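Local coordinates for protein triggering receptor expressed on myeloid cells 1 (Mus musculus, PDB 1U9K) that amplifies inflammatory responses as a myeloid cell-surface receptor that, on binding ligands such as PGLYRP1, multimerizes and signals through the adapter TYROBP/DAP12, at residues K33-L38 and Y91-Y96. Residues are numbered along the deposited sequence; the frame is centred on the assembly and turned at random.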
loop_
_atom_site.group_PDB
_atom_site.type_symbol
_atom_site.label_atom_id
_atom_site.label_comp_id
_atom_site.label_asym_id
_atom_site.label_seq_id
_atom_site.Cartn_x
_atom_site.Cartn_y
_atom_site.Cartn_z
ATOM N N LYS A 33 -0.484 -7.922 4.645
ATOM C CA LYS A 33 -0.430 -6.495 4.378
ATOM C C LYS A 33 -1.141 -6.163 3.090
ATOM O O LYS A 33 -1.330 -7.004 2.220
ATOM C CB LYS A 33 0.998 -5.960 4.374
ATOM C CG LYS A 33 1.718 -6.161 5.727
ATOM C CD LYS A 33 2.662 -7.301 5.684
ATOM C CE LYS A 33 3.360 -7.554 7.031
ATOM N NZ LYS A 33 3.907 -8.885 7.076
ATOM N N ALA A 34 -1.579 -4.910 2.986
ATOM C CA ALA A 34 -2.351 -4.490 1.858
ATOM C C ALA A 34 -2.132 -3.027 1.550
ATOM O O ALA A 34 -1.795 -2.206 2.419
ATOM C CB ALA A 34 -3.782 -4.741 2.071
ATOM N N TRP A 35 -2.381 -2.708 0.291
ATOM C CA TRP A 35 -2.504 -1.335 -0.194
ATOM C C TRP A 35 -3.970 -1.056 -0.486
ATOM O O TRP A 35 -4.606 -1.849 -1.140
ATOM C CB TRP A 35 -1.719 -1.207 -1.478
ATOM C CG TRP A 35 -1.661 0.178 -2.153
ATOM C CD1 TRP A 35 -2.019 0.435 -3.434
ATOM C CD2 TRP A 35 -1.086 1.392 -1.644
ATOM N NE1 TRP A 35 -1.744 1.732 -3.754
ATOM C CE2 TRP A 35 -1.142 2.340 -2.678
ATOM C CE3 TRP A 35 -0.478 1.766 -0.426
ATOM C CZ2 TRP A 35 -0.673 3.619 -2.536
ATOM C CZ3 TRP A 35 -0.008 3.046 -0.280
ATOM C CH2 TRP A 35 -0.112 3.966 -1.326
ATOM N N GLN A 36 -4.479 0.063 0.020
ATOM C CA GLN A 36 -5.880 0.436 -0.078
ATOM C C GLN A 36 -6.038 1.833 -0.645
ATOM O O GLN A 36 -5.189 2.691 -0.451
ATOM C CB GLN A 36 -6.578 0.417 1.280
ATOM C CG GLN A 36 -6.553 -1.005 1.947
ATOM C CD GLN A 36 -7.450 -1.057 3.178
ATOM O OE1 GLN A 36 -7.359 -0.172 4.017
ATOM N NE2 GLN A 36 -8.325 -2.052 3.266
ATOM N N ARG A 37 -7.102 2.042 -1.389
ATOM C CA ARG A 37 -7.529 3.363 -1.734
ATOM C C ARG A 37 -8.717 3.723 -0.830
ATOM O O ARG A 37 -9.488 2.852 -0.405
ATOM C CB ARG A 37 -7.896 3.417 -3.192
ATOM C CG ARG A 37 -8.242 4.749 -3.740
ATOM C CD ARG A 37 -8.381 4.694 -5.249
ATOM N NE ARG A 37 -8.525 6.022 -5.804
ATOM C CZ ARG A 37 -8.648 6.278 -7.112
ATOM N NH1 ARG A 37 -8.630 5.294 -8.006
ATOM N NH2 ARG A 37 -8.765 7.502 -7.521
ATOM N N LEU A 38 -8.815 4.997 -0.514
ATOM C CA LEU A 38 -9.860 5.484 0.390
ATOM C C LEU A 38 -10.744 6.489 -0.318
ATOM O O LEU A 38 -10.579 7.694 -0.142
ATOM C CB LEU A 38 -9.232 6.108 1.627
ATOM C CG LEU A 38 -8.280 5.235 2.452
ATOM C CD1 LEU A 38 -7.482 5.988 3.571
ATOM C CD2 LEU A 38 -8.993 4.098 3.044
ATOM N N TYR A 91 -4.679 7.037 -0.278
ATOM C CA TYR A 91 -4.311 5.632 -0.213
ATOM C C TYR A 91 -3.601 5.366 1.092
ATOM O O TYR A 91 -3.135 6.275 1.731
ATOM C CB TYR A 91 -3.321 5.272 -1.314
ATOM C CG TYR A 91 -3.826 5.381 -2.704
ATOM C CD1 TYR A 91 -3.705 6.574 -3.424
ATOM C CD2 TYR A 91 -4.379 4.268 -3.364
ATOM C CE1 TYR A 91 -4.162 6.675 -4.728
ATOM C CE2 TYR A 91 -4.862 4.380 -4.682
ATOM C CZ TYR A 91 -4.767 5.563 -5.333
ATOM O OH TYR A 91 -5.212 5.712 -6.629
ATOM N N ARG A 92 -3.528 4.113 1.493
ATOM C CA ARG A 92 -2.707 3.760 2.617
ATOM C C ARG A 92 -2.238 2.344 2.501
ATOM O O ARG A 92 -2.871 1.521 1.849
ATOM C CB ARG A 92 -3.484 3.907 3.918
ATOM C CG ARG A 92 -4.757 3.155 3.926
ATOM C CD ARG A 92 -5.567 3.311 5.164
ATOM N NE ARG A 92 -6.636 2.313 5.221
ATOM C CZ ARG A 92 -7.671 2.397 6.061
ATOM N NH1 ARG A 92 -7.757 3.374 6.893
ATOM N NH2 ARG A 92 -8.610 1.482 6.087
ATOM N N CYS A 93 -1.140 2.054 3.178
ATOM C CA CYS A 93 -0.684 0.688 3.465
ATOM C C CYS A 93 -1.215 0.285 4.845
ATOM O O CYS A 93 -1.215 1.095 5.791
ATOM C CB CYS A 93 0.839 0.620 3.659
ATOM S SG CYS A 93 1.881 1.126 2.309
ATOM N N VAL A 94 -1.634 -0.970 4.962
ATOM C CA VAL A 94 -2.207 -1.468 6.186
ATOM C C VAL A 94 -1.793 -2.888 6.490
ATOM O O VAL A 94 -1.403 -3.673 5.598
ATOM C CB VAL A 94 -3.718 -1.458 6.141
ATOM C CG1 VAL A 94 -4.264 -0.040 5.947
ATOM C CG2 VAL A 94 -4.252 -2.477 5.090
ATOM N N ILE A 95 -1.845 -3.206 7.774
ATOM C CA ILE A 95 -1.994 -4.610 8.202
ATOM C C ILE A 95 -3.454 -4.960 7.928
ATOM O O ILE A 95 -4.368 -4.293 8.432
ATOM C CB ILE A 95 -1.650 -4.815 9.648
ATOM C CG1 ILE A 95 -0.248 -4.286 9.982
ATOM C CG2 ILE A 95 -1.823 -6.346 10.034
ATOM C CD1 ILE A 95 0.873 -4.900 9.148
ATOM N N TYR A 96 -3.638 -6.017 7.143
ATOM C CA TYR A 96 -4.892 -6.499 6.661
ATOM C C TYR A 96 -5.318 -7.796 7.334
ATOM O O TYR A 96 -4.654 -8.849 7.220
ATOM C CB TYR A 96 -4.795 -6.674 5.176
ATOM C CG TYR A 96 -6.106 -6.938 4.449
ATOM C CD1 TYR A 96 -7.053 -5.935 4.260
ATOM C CD2 TYR A 96 -6.348 -8.194 3.898
ATOM C CE1 TYR A 96 -8.239 -6.189 3.583
ATOM C CE2 TYR A 96 -7.527 -8.468 3.220
ATOM C CZ TYR A 96 -8.456 -7.453 3.046
ATOM O OH TYR A 96 -9.606 -7.744 2.385
#
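A34 pairs with V94 and Q36 with R92 as the hydrogen-bonded pairs of an antiparallel ladder between 33-37 and 91-96, whose axes run at 140° and approach to 4.6 Å. Each pair exchanges two backbone bonds, including Q36 N to R92 O at 2.8 Å, while W35 with C93 and R37 with Y91 form non-hydrogen-bonded pairs. W35, with CG anti to the backbone N (chi1 -178°), offers one face of its six-membered ring to Y91 CB, which lies over it toward the rim, 3.4 Å from W35 CZ2. C93 SG, disulfide-bonded to C21, meets the indole edge 3.7 Å from W35 CE3, and V78 and M80 of the facing sheet also touch the W35 side chain. On the sheet's other face, Q36 OE1 accepts two in-plane bonds from R92, NE and NH2 each 2.9 Å away, with amide and guanidinium nearly coplanar. L38 CD2 covers the centre of one guanidinium face, and Q36 NE2 bonds T46 OG1. An alanine in place of R92 removes both donors to Q36 OE1 and would probably leave the amide less firmly oriented. Tryptophan beside the intersheet disulfide is the classic core of the immunoglobulin fold, here the receptor's V-type domain, predicted to be extracellular.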